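Local coordinates for protein transcriptional regulator (Saccharomonospora viridis, PDB 4KWA) that probably acts as a TetR-family repressor that binds DNA through the TetR-type helix-turn-helix and binds choline in its C-terminal domain, at the interface of chains A and B. Coordinates in Å, arbitrary orientation; residue numbers count along the deposited sequence, not the author numbering. Chains: chain A/B, Transcriptional regulator.

The interface of chains A and B. Residues chain A 162, 170, 181, 184; chain B 150, 153-154.
Between A:Leu162 and B:Arg154 stands the imidazole of A:His181, with the leucine methyl CD2 over the rim of one face and the arginine NH1 over the rim of the other, 3.6 Å from the ring centroid in a cation-pi contact. At the ring's edge, in its plane, lie B:Arg154 CB and the backbone O of B:Glu150. The patch belongs to the two-fold interface of a TetR-family regulator, formed by the C-terminal domains, as is usual in this family; here helices 148-168 and 175-190 of chain A pack on helix 148-168 of chain B, and a twin patch exists with the chains exchanged.

How one histidine can use both nitrogens across a dimer interface is well illustrated here. A:His181 ND1 donates to the carboxylate oxygen B:Glu150 OE2 at 2.8 Å, with the acceptor almost in the ring plane, although the hydrogen approaches from above the carboxylate, whose plane stands 82° to the imidazole. On the other side of the ring, A:His181 NE2 accepts from B:Arg154 NE at 2.8 Å. This bond is fairly straight (164° at H) and lies in the guanidinium plane, yet it reaches the ring well above its own plane. A bend at chi3 (-61°) turns the arginine's end back toward the imidazole. Gripped at both nitrogens, the ring has its rotation fixed, and the nearby carboxylate would probably favour a proton on ND1.

Beside this group, A:Lys170, extended beyond CG, brings its ammonium NZ to the hydroxyl B:Thr153 OG1 at 2.9 Å. The threonine's methyl CG2 points instead toward A:Leu162 CD2, 3.9 Å away, and also touches A:His181 CE1.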
loop_
_atom_site.group_PDB
_atom_site.type_symbol
_atom_site.label_atom_id
_atom_site.label_comp_id
_atom_site.label_asym_id
_atom_site.label_seq_id
_atom_site.Cartn_x
_atom_site.Cartn_y
_atom_site.Cartn_z
ATOM N N LEU A 162 -0.515 6.645 -4.389
ATOM C CA LEU A 162 0.415 7.221 -5.340
ATOM C C LEU A 162 1.756 6.684 -5.057
ATOM O O LEU A 162 2.474 6.320 -6.032
ATOM C CB LEU A 162 0.372 8.774 -5.275
ATOM C CG LEU A 162 -0.955 9.391 -5.799
ATOM C CD1 LEU A 162 -0.879 10.853 -5.392
ATOM C CD2 LEU A 162 -1.004 9.242 -7.325
ATOM N N LYS A 170 4.670 2.014 -12.102
ATOM C CA LYS A 170 3.553 2.288 -13.018
ATOM C C LYS A 170 4.052 3.212 -14.151
ATOM O O LYS A 170 4.820 4.161 -13.943
ATOM C CB LYS A 170 2.382 2.906 -12.263
ATOM C CG LYS A 170 1.205 3.384 -13.152
ATOM C CD LYS A 170 0.160 4.152 -12.338
ATOM C CE LYS A 170 -0.795 4.975 -13.210
ATOM N NZ LYS A 170 -1.610 5.959 -12.412
ATOM N N HIS A 181 0.508 15.670 -9.037
ATOM C CA HIS A 181 -0.837 15.201 -8.714
ATOM C C HIS A 181 -1.321 15.696 -7.343
ATOM O O HIS A 181 -2.463 16.123 -7.147
ATOM C CB HIS A 181 -0.860 13.653 -8.808
ATOM C CG HIS A 181 -2.251 13.095 -8.703
ATOM N ND1 HIS A 181 -2.967 12.674 -9.815
ATOM C CD2 HIS A 181 -3.133 13.093 -7.679
ATOM C CE1 HIS A 181 -4.197 12.362 -9.450
ATOM N NE2 HIS A 181 -4.319 12.570 -8.159
ATOM N N ASP A 184 -1.909 19.421 -7.305
ATOM C CA ASP A 184 -3.201 19.671 -7.981
ATOM C C ASP A 184 -4.376 19.410 -7.057
ATOM O O ASP A 184 -5.339 20.114 -7.056
ATOM C CB ASP A 184 -3.308 18.881 -9.275
ATOM C CG ASP A 184 -2.402 19.458 -10.392
ATOM O OD1 ASP A 184 -1.893 20.591 -10.190
ATOM O OD2 ASP A 184 -2.222 18.808 -11.475
ATOM N N GLU B 150 -6.142 11.468 -15.210
ATOM C CA GLU B 150 -5.835 11.956 -13.847
ATOM C C GLU B 150 -6.913 11.499 -12.864
ATOM O O GLU B 150 -6.549 11.137 -11.782
ATOM C CB GLU B 150 -5.541 13.466 -13.751
ATOM C CG GLU B 150 -4.089 13.886 -14.143
ATOM C CD GLU B 150 -3.000 13.652 -13.045
ATOM O OE1 GLU B 150 -2.411 14.655 -12.539
ATOM O OE2 GLU B 150 -2.721 12.493 -12.634
ATOM N N THR B 153 -6.318 7.891 -12.073
ATOM C CA THR B 153 -5.117 7.811 -11.223
ATOM C C THR B 153 -5.535 8.131 -9.789
ATOM O O THR B 153 -5.158 7.414 -8.848
ATOM C CB THR B 153 -4.034 8.788 -11.752
ATOM O OG1 THR B 153 -3.400 8.215 -12.891
ATOM C CG2 THR B 153 -2.945 8.977 -10.715
ATOM N N ARG B 154 -6.331 9.180 -9.633
ATOM C CA ARG B 154 -6.804 9.568 -8.305
ATOM C C ARG B 154 -7.670 8.471 -7.598
ATOM O O ARG B 154 -7.483 8.157 -6.408
ATOM C CB ARG B 154 -7.503 10.906 -8.332
ATOM C CG ARG B 154 -7.834 11.475 -6.970
ATOM C CD ARG B 154 -8.030 13.004 -7.076
ATOM N NE ARG B 154 -6.834 13.693 -7.543
ATOM C CZ ARG B 154 -6.775 14.999 -7.803
ATOM N NH1 ARG B 154 -5.620 15.541 -8.276
ATOM N NH2 ARG B 154 -7.868 15.753 -7.629
#